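Local coordinates for protein CdiA toxin (Cupriavidus taiwanensis, PDB 5T87) that forms the C-terminal toxin domain of a contact-dependent growth inhibition protein, probably a catalytic toxin acting in the cytoplasm of target cells, held here by its CdiI immunity protein, at residues 8-13 with 24-29; 32-37 with 50-55. All coordinates share one frame; numbering follows the deposited sequence.

In the fold
Interactions 1 and 2 come one after the other along the chain, the first closing before the second opens, and their centres lie about 11 Å apart. Both use the four-stranded antiparallel sheet, ordered 15-18, 21-27, 34-41, 44-50. Interaction 1 packs helix 7-12 against strand 21-27; interaction 2 joins the neighbouring strand 34-41 to the end of strand 44-50 and the turn leading to helix 57-64. Strands 21-27 and 34-41 meet directly, with a probable hydrogen bond from R24 N to F37 O at 3.0 Å. The shared sheet thus links the N-terminal helix 7-12 to the turn 50-55, and both contacts also reach the CdiI immunity protein.

Interaction 1: residues 8-13 with 24-29; sequences QSVLEN and RVSVDP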
ATOM      1  N   GLN E   8      -3.630 -13.311   9.252  1.00 66.14           N
ATOM      2  CA  GLN E   8      -3.554 -14.479   8.371  1.00 64.49           C
ATOM      3  C   GLN E   8      -4.939 -14.961   7.896  1.00 64.84           C
ATOM      4  O   GLN E   8      -5.178 -15.050   6.687  1.00 62.96           O
ATOM      5  CB  GLN E   8      -2.747 -15.603   9.044  1.00 63.47           C
ATOM      6  CG  GLN E   8      -2.381 -16.779   8.151  1.00 62.52           C
ATOM      7  CD  GLN E   8      -1.638 -16.363   6.894  1.00 61.02           C
ATOM      8  OE1 GLN E   8      -0.516 -15.874   6.959  1.00 60.03           O
ATOM      9  NE2 GLN E   8      -2.263 -16.558   5.745  1.00 60.93           N
ATOM     10  N   SER E   9      -5.855 -15.220   8.834  1.00 67.36           N
ATOM     11  CA  SER E   9      -7.199 -15.747   8.500  1.00 69.17           C
ATOM     12  C   SER E   9      -8.106 -14.726   7.783  1.00 69.30           C
ATOM     13  O   SER E   9      -8.906 -15.086   6.907  1.00 68.85           O
ATOM     14  CB  SER E   9      -7.896 -16.302   9.754  1.00 71.64           C
ATOM     15  OG  SER E   9      -7.952 -15.342  10.796  1.00 72.23           O
ATOM     16  N   VAL E  10      -7.966 -13.458   8.156  1.00 70.12           N
ATOM     17  CA  VAL E  10      -8.673 -12.358   7.490  1.00 70.16           C
ATOM     18  C   VAL E  10      -8.197 -12.179   6.033  1.00 68.92           C
ATOM     19  O   VAL E  10      -9.013 -11.896   5.145  1.00 69.29           O
ATOM     20  CB  VAL E  10      -8.521 -11.036   8.280  1.00 71.13           C
ATOM     21  CG1 VAL E  10      -9.151  -9.876   7.523  1.00 71.06           C
ATOM     22  CG2 VAL E  10      -9.165 -11.147   9.664  1.00 74.61           C
ATOM     23  N   LEU E  11      -6.888 -12.342   5.799  1.00 67.18           N
ATOM     24  CA  LEU E  11      -6.320 -12.359   4.441  1.00 65.07           C
ATOM     25  C   LEU E  11      -6.852 -13.520   3.604  1.00 66.27           C
ATOM     26  O   LEU E  11      -7.237 -13.316   2.455  1.00 66.05           O
ATOM     27  CB  LEU E  11      -4.782 -12.415   4.497  1.00 63.18           C
ATOM     28  CG  LEU E  11      -3.966 -12.568   3.198  1.00 60.82           C
ATOM     29  CD1 LEU E  11      -4.316 -11.494   2.183  1.00 60.70           C
ATOM     30  CD2 LEU E  11      -2.475 -12.541   3.507  1.00 59.10           C
ATOM     31  N   GLU E  12      -6.859 -14.728   4.176  1.00 68.51           N
ATOM     32  CA  GLU E  12      -7.342 -15.930   3.458  1.00 69.45           C
ATOM     33  C   GLU E  12      -8.817 -15.797   3.037  1.00 71.71           C
ATOM     34  O   GLU E  12      -9.164 -16.126   1.905  1.00 70.16           O
ATOM     35  CB  GLU E  12      -7.092 -17.204   4.275  1.00 69.19           C
ATOM     36  CG  GLU E  12      -5.612 -17.583   4.363  1.00 69.08           C
ATOM     37  CD  GLU E  12      -5.279 -18.652   5.412  1.00 70.83           C
ATOM     38  OE1 GLU E  12      -6.157 -19.026   6.211  1.00 75.14           O
ATOM     39  OE2 GLU E  12      -4.122 -19.127   5.461  1.00 69.40           O
ATOM     40  N   ASN E  13      -9.661 -15.248   3.911  1.00 75.15           N
ATOM     41  CA  ASN E  13     -11.068 -15.007   3.570  1.00 79.87           C
ATOM     42  C   ASN E  13     -11.309 -13.628   2.915  1.00 79.81           C
ATOM     43  O   ASN E  13     -12.420 -13.106   2.995  1.00 84.20           O
ATOM     44  CB  ASN E  13     -11.972 -15.182   4.817  1.00 84.17           C
ATOM     45  CG  ASN E  13     -11.892 -16.583   5.417  1.00 86.53           C
ATOM     46  OD1 ASN E  13     -11.437 -16.749   6.547  1.00 89.09           O
ATOM     47  ND2 ASN E  13     -12.330 -17.599   4.661  1.00 87.12           N
ATOM     48  N   ARG E  24      -6.738  -6.277  -2.259  1.00 65.66           N
ATOM     49  CA  ARG E  24      -7.848  -7.039  -1.719  1.00 68.14           C
ATOM     50  C   ARG E  24      -8.469  -6.313  -0.538  1.00 70.83           C
ATOM     51  O   ARG E  24      -7.891  -5.354  -0.003  1.00 69.14           O
ATOM     52  CB  ARG E  24      -7.378  -8.412  -1.231  1.00 67.98           C
ATOM     53  CG  ARG E  24      -6.492  -9.177  -2.195  1.00 68.14           C
ATOM     54  CD  ARG E  24      -6.220 -10.581  -1.682  1.00 68.81           C
ATOM     55  NE  ARG E  24      -7.391 -11.460  -1.782  1.00 70.46           N
ATOM     56  CZ  ARG E  24      -7.819 -12.069  -2.895  1.00 71.20           C
ATOM     57  NH1 ARG E  24      -8.897 -12.844  -2.846  1.00 72.39           N
ATOM     58  NH2 ARG E  24      -7.192 -11.910  -4.057  1.00 70.33           N
ATOM     59  N   VAL E  25      -9.636  -6.811  -0.124  1.00 74.20           N
ATOM     60  CA  VAL E  25     -10.387  -6.279   1.031  1.00 76.68           C
ATOM     61  C   VAL E  25     -11.137  -7.396   1.771  1.00 78.73           C
ATOM     62  O   VAL E  25     -11.610  -8.350   1.145  1.00 80.64           O
ATOM     63  CB  VAL E  25     -11.368  -5.149   0.605  1.00 77.10           C
ATOM     64  CG1 VAL E  25     -12.396  -5.635  -0.413  1.00 77.11           C
ATOM     65  CG2 VAL E  25     -12.057  -4.539   1.818  1.00 78.46           C
ATOM     66  N   SER E  26     -11.232  -7.271   3.096  1.00 81.18           N
ATOM     67  CA  SER E  26     -11.970  -8.226   3.942  1.00 83.53           C
ATOM     68  C   SER E  26     -12.606  -7.527   5.157  1.00 87.74           C
ATOM     69  O   SER E  26     -12.463  -6.309   5.331  1.00 88.33           O
ATOM     70  CB  SER E  26     -11.024  -9.329   4.416  1.00 82.15           C
ATOM     71  OG  SER E  26     -11.728 -10.504   4.780  1.00 84.26           O
ATOM     72  N   VAL E  27     -13.303  -8.305   5.987  1.00 90.69           N
ATOM     73  CA  VAL E  27     -13.817  -7.822   7.279  1.00 93.62           C
ATOM     74  C   VAL E  27     -13.543  -8.875   8.357  1.00 93.15           C
ATOM     75  O   VAL E  27     -13.754 -10.064   8.127  1.00 95.19           O
ATOM     76  CB  VAL E  27     -15.322  -7.440   7.202  1.00 96.53           C
ATOM     77  CG1 VAL E  27     -16.188  -8.618   6.768  1.00 97.34           C
ATOM     78  CG2 VAL E  27     -15.813  -6.867   8.526  1.00 99.27           C
ATOM     79  N   ASP E  28     -13.057  -8.439   9.519  1.00 93.08           N
ATOM     80  CA  ASP E  28     -12.726  -9.357  10.609  1.00 94.39           C
ATOM     81  C   ASP E  28     -14.040  -9.832  11.251  1.00 98.59           C
ATOM     82  O   ASP E  28     -14.774  -9.004  11.801  1.00100.72           O
ATOM     83  CB  ASP E  28     -11.826  -8.660  11.641  1.00 93.94           C
ATOM     84  CG  ASP E  28     -11.042  -9.641  12.503  1.00 93.56           C
ATOM     85  OD1 ASP E  28     -11.615 -10.667  12.933  1.00 95.03           O
ATOM     86  OD2 ASP E  28      -9.848  -9.376  12.759  1.00 91.94           O
ATOM     87  N   PRO E  29     -14.355 -11.153  11.169  1.00 99.90           N
ATOM     88  CA  PRO E  29     -15.606 -11.609  11.803  1.00103.52           C
ATOM     89  C   PRO E  29     -15.605 -11.360  13.309  1.00106.87           C
ATOM     90  O   PRO E  29     -16.632 -10.960  13.862  1.00110.40           O
ATOM     91  CB  PRO E  29     -15.649 -13.118  11.503  1.00102.56           C
ATOM     92  CG  PRO E  29     -14.628 -13.354  10.446  1.00 99.49           C
ATOM     93  CD  PRO E  29     -13.587 -12.288  10.622  1.00 97.83           C
TER
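A buried helix-to-strand contact joins helix 7-12, near the N-terminus of the toxin domain, to strand 21-27 of the antiparallel sheet, and V10 carries most of it. The V10 side chain points at the strand and straddles two residues there. With CG1 anti to the backbone N (chi1 175°), this methyl lies against the S26 side chain, V10 CG1 to S26 CB being 3.7 Å. The other branch, V10 CG2, turns to D28 just beyond the strand and meets the carboxylate, with D28 OD2 3.6 Å away; the two side chains cross at about a right angle.

The polar element is a single hydroxyl. S26 OG, anti to its own backbone N, donates to V10 O over 3.1 Å, reaching a lone pair of the carbonyl in its plane. The bond is made near the C-terminal end of the helix, where N13 is the first residue to leave helical torsions, and N13 O also lies 3.2 Å from S26 OG. One helix is thereby laid across one face of a four-stranded antiparallel meander, in which V10 continues onto V35 and F37 of the adjacent strand 34-41. Its neighbour L11 starts out away from strand 21-27, but its CD1 comes back to 4.4 Å from R24 CD.

Several polar ends have partners beyond the two segments: R24 NE is bonded to S14 OG and D28 OD1 to N6 ND2, while D28 OD2 lies close to the like-charged E33 OE2, which might raise the pKa of one of the two. On the helix flank, Q8 NE2 makes a bent bond of 3.2 Å to E12 OE2 one turn on, met from above the carboxylate plane, while Q8 also bonds M3 O and Y5 N of the CdiI immunity protein.

Interaction 2: residues 32-37 with 50-55; sequences GEFVVF and RAWKDL
F34 packs on W52 at the open end of the beta hairpin formed by strands 34-41 and 44-50, where the antiparallel pairing gives way to a 3-10 turn at 52-54. The tip of F34 does most of the touching: CZ lies 3.5 Å from W52 CE3, which sits over one face of the phenyl ring, offset toward its rim. W52 CG is anti to the backbone N (chi1 177°), with CB and CE3 both against the phenyl ring. The two aromatics meet obliquely, with the F34 ring and the W52 six-membered ring turned 53° to each other and their centroids 5.3 Å apart. R50 O lies at the edge of the F34 ring, near its plane, and L55 CD1 approaches F34 CB to 4.1 Å.

A nearly straight main-chain hydrogen bond lies beside this packing. R50 N donates to F34 O over 2.8 Å at an N-H...O angle of 172°, with the donor in the carbonyl plane, joining the two segments just before the chain turns away. The turn is closed by D54 N bonding to A51 O at 2.7 Å, and helix 57-64 follows it, with L63 packing on both F34 and L55.

The side chain of R50 runs extended from CG to NE past V36, whose CG2 comes over one face of the guanidinium, 3.7 Å from R50 NE. All three nitrogens of the group have separate partners. NE bonds H48 NE2, and NH2 forms a salt bridge with D108 of the CdiI immunity protein, so R50 belongs to the toxin-immunity interface. NH1 bends back to D54 O at 3.1 Å, meeting that carbonyl oxygen from above its plane.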
ATOM      1  N   GLY E  32     -14.616  -7.056  13.902  1.00102.85           N
ATOM      2  CA  GLY E  32     -15.513  -6.197  13.104  1.00102.86           C
ATOM      3  C   GLY E  32     -14.870  -5.094  12.265  1.00100.50           C
ATOM      4  O   GLY E  32     -15.576  -4.344  11.588  1.00 99.14           O
ATOM      5  N   GLU E  33     -13.542  -4.995  12.296  1.00 98.21           N
ATOM      6  CA  GLU E  33     -12.810  -3.963  11.552  1.00 96.47           C
ATOM      7  C   GLU E  33     -12.744  -4.290  10.051  1.00 93.03           C
ATOM      8  O   GLU E  33     -12.802  -5.461   9.665  1.00 90.86           O
ATOM      9  CB  GLU E  33     -11.399  -3.810  12.134  1.00 96.17           C
ATOM     10  CG  GLU E  33     -10.455  -4.982  11.836  1.00 95.10           C
ATOM     11  CD  GLU E  33      -9.396  -5.238  12.908  1.00 96.67           C
ATOM     12  OE1 GLU E  33      -9.323  -4.483  13.905  1.00 99.10           O
ATOM     13  OE2 GLU E  33      -8.631  -6.220  12.752  1.00 96.09           O
ATOM     14  N   PHE E  34     -12.648  -3.249   9.220  1.00 91.23           N
ATOM     15  CA  PHE E  34     -12.461  -3.400   7.771  1.00 88.24           C
ATOM     16  C   PHE E  34     -10.977  -3.286   7.444  1.00 82.39           C
ATOM     17  O   PHE E  34     -10.299  -2.379   7.943  1.00 80.67           O
ATOM     18  CB  PHE E  34     -13.249  -2.340   6.998  1.00 91.36           C
ATOM     19  CG  PHE E  34     -14.720  -2.351   7.297  1.00 97.02           C
ATOM     20  CD1 PHE E  34     -15.526  -3.398   6.846  1.00 98.58           C
ATOM     21  CD2 PHE E  34     -15.308  -1.322   8.042  1.00100.51           C
ATOM     22  CE1 PHE E  34     -16.887  -3.417   7.129  1.00102.86           C
ATOM     23  CE2 PHE E  34     -16.666  -1.337   8.325  1.00103.90           C
ATOM     24  CZ  PHE E  34     -17.457  -2.386   7.871  1.00105.17           C
ATOM     25  N   VAL E  35     -10.489  -4.201   6.596  1.00 78.40           N
ATOM     26  CA  VAL E  35      -9.045  -4.369   6.324  1.00 74.21           C
ATOM     27  C   VAL E  35      -8.703  -4.365   4.832  1.00 69.80           C
ATOM     28  O   VAL E  35      -9.311  -5.106   4.053  1.00 68.35           O
ATOM     29  CB  VAL E  35      -8.496  -5.685   6.924  1.00 73.42           C
ATOM     30  CG1 VAL E  35      -6.972  -5.731   6.812  1.00 71.64           C
ATOM     31  CG2 VAL E  35      -8.928  -5.839   8.379  1.00 76.12           C
ATOM     32  N   VAL E  36      -7.714  -3.539   4.466  1.00 67.30           N
ATOM     33  CA  VAL E  36      -7.181  -3.443   3.102  1.00 63.84           C
ATOM     34  C   VAL E  36      -5.810  -4.119   3.044  1.00 61.12           C
ATOM     35  O   VAL E  36      -4.931  -3.835   3.875  1.00 59.49           O
ATOM     36  CB  VAL E  36      -7.018  -1.976   2.663  1.00 64.90           C
ATOM     37  CG1 VAL E  36      -6.382  -1.883   1.272  1.00 64.69           C
ATOM     38  CG2 VAL E  36      -8.350  -1.236   2.698  1.00 66.65           C
ATOM     39  N   PHE E  37      -5.638  -4.991   2.046  1.00 58.87           N
ATOM     40  CA  PHE E  37      -4.417  -5.768   1.853  1.00 56.10           C
ATOM     41  C   PHE E  37      -3.780  -5.454   0.523  1.00 53.61           C
ATOM     42  O   PHE E  37      -4.473  -5.394  -0.484  1.00 53.51           O
ATOM     43  CB  PHE E  37      -4.749  -7.252   1.843  1.00 56.86           C
ATOM     44  CG  PHE E  37      -5.207  -7.778   3.162  1.00 57.72           C
ATOM     45  CD1 PHE E  37      -4.290  -7.994   4.188  1.00 57.54           C
ATOM     46  CD2 PHE E  37      -6.549  -8.085   3.381  1.00 59.10           C
ATOM     47  CE1 PHE E  37      -4.701  -8.486   5.419  1.00 57.84           C
ATOM     48  CE2 PHE E  37      -6.966  -8.591   4.607  1.00 59.12           C
ATOM     49  CZ  PHE E  37      -6.036  -8.790   5.627  1.00 58.76           C
ATOM     50  N   ARG E  50      -9.202   0.183   8.120  1.00 64.82           N
ATOM     51  CA  ARG E  50      -9.923   1.371   7.665  1.00 69.22           C
ATOM     52  C   ARG E  50     -11.326   1.498   8.271  1.00 72.91           C
ATOM     53  O   ARG E  50     -11.928   0.511   8.680  1.00 73.02           O
ATOM     54  CB  ARG E  50     -10.004   1.398   6.136  1.00 68.59           C
ATOM     55  CG  ARG E  50      -8.727   1.845   5.439  1.00 68.00           C
ATOM     56  CD  ARG E  50      -9.012   2.300   4.013  1.00 67.64           C
ATOM     57  NE  ARG E  50      -7.787   2.397   3.214  1.00 67.98           N
ATOM     58  CZ  ARG E  50      -7.738   2.752   1.926  1.00 67.42           C
ATOM     59  NH1 ARG E  50      -8.840   3.118   1.274  1.00 67.56           N
ATOM     60  NH2 ARG E  50      -6.565   2.793   1.305  1.00 67.01           N
ATOM     61  N   ALA E  51     -11.818   2.735   8.322  1.00 77.92           N
ATOM     62  CA  ALA E  51     -13.204   3.035   8.688  1.00 82.73           C
ATOM     63  C   ALA E  51     -14.110   2.960   7.445  1.00 85.43           C
ATOM     64  O   ALA E  51     -13.721   3.404   6.365  1.00 87.08           O
ATOM     65  CB  ALA E  51     -13.282   4.421   9.314  1.00 84.17           C
ATOM     66  N   TRP E  52     -15.320   2.426   7.612  1.00 88.41           N
ATOM     67  CA  TRP E  52     -16.276   2.238   6.509  1.00 89.82           C
ATOM     68  C   TRP E  52     -16.306   3.371   5.455  1.00 90.64           C
ATOM     69  O   TRP E  52     -16.302   3.096   4.258  1.00 88.50           O
ATOM     70  CB  TRP E  52     -17.696   2.012   7.067  1.00 90.28           C
ATOM     71  CG  TRP E  52     -18.714   1.891   5.982  1.00 91.11           C
ATOM     72  CD1 TRP E  52     -19.590   2.852   5.573  1.00 92.35           C
ATOM     73  CD2 TRP E  52     -18.919   0.763   5.119  1.00 90.44           C
ATOM     74  NE1 TRP E  52     -20.343   2.388   4.520  1.00 93.30           N
ATOM     75  CE2 TRP E  52     -19.953   1.109   4.220  1.00 91.71           C
ATOM     76  CE3 TRP E  52     -18.340  -0.508   5.027  1.00 89.10           C
ATOM     77  CZ2 TRP E  52     -20.423   0.224   3.238  1.00 90.76           C
ATOM     78  CZ3 TRP E  52     -18.806  -1.385   4.051  1.00 88.73           C
ATOM     79  CH2 TRP E  52     -19.839  -1.012   3.170  1.00 89.29           C
ATOM     80  N   LYS E  53     -16.349   4.628   5.903  1.00 92.87           N
ATOM     81  CA  LYS E  53     -16.441   5.790   4.990  1.00 94.42           C
ATOM     82  C   LYS E  53     -15.147   6.036   4.181  1.00 93.64           C
ATOM     83  O   LYS E  53     -15.182   6.699   3.138  1.00 94.77           O
ATOM     84  CB  LYS E  53     -16.836   7.064   5.763  1.00 96.67           C
ATOM     85  CG  LYS E  53     -15.696   7.684   6.572  1.00 98.81           C
ATOM     86  CD  LYS E  53     -16.164   8.618   7.684  1.00101.20           C
ATOM     87  CE  LYS E  53     -15.027   8.937   8.658  1.00102.02           C
ATOM     88  NZ  LYS E  53     -13.762   9.386   7.999  1.00100.26           N
ATOM     89  N   ASP E  54     -14.019   5.522   4.686  1.00 91.18           N
ATOM     90  CA  ASP E  54     -12.718   5.576   3.994  1.00 88.02           C
ATOM     91  C   ASP E  54     -12.500   4.502   2.897  1.00 87.11           C
ATOM     92  O   ASP E  54     -11.488   4.546   2.192  1.00 86.45           O
ATOM     93  CB  ASP E  54     -11.568   5.524   5.024  1.00 85.59           C
ATOM     94  CG  ASP E  54     -11.568   6.718   5.970  1.00 83.60           C
ATOM     95  OD1 ASP E  54     -12.301   7.689   5.711  1.00 83.79           O
ATOM     96  OD2 ASP E  54     -10.827   6.694   6.972  1.00 80.46           O
ATOM     97  N   LEU E  55     -13.427   3.553   2.746  1.00 86.51           N
ATOM     98  CA  LEU E  55     -13.372   2.583   1.642  1.00 85.64           C
ATOM     99  C   LEU E  55     -14.034   3.202   0.425  1.00 86.56           C
ATOM    100  O   LEU E  55     -14.924   4.039   0.572  1.00 91.21           O
ATOM    101  CB  LEU E  55     -14.093   1.286   1.993  1.00 85.54           C
ATOM    102  CG  LEU E  55     -13.996   0.723   3.412  1.00 87.26           C
ATOM    103  CD1 LEU E  55     -14.486  -0.720   3.394  1.00 88.90           C
ATOM    104  CD2 LEU E  55     -12.596   0.825   4.000  1.00 87.23           C
TER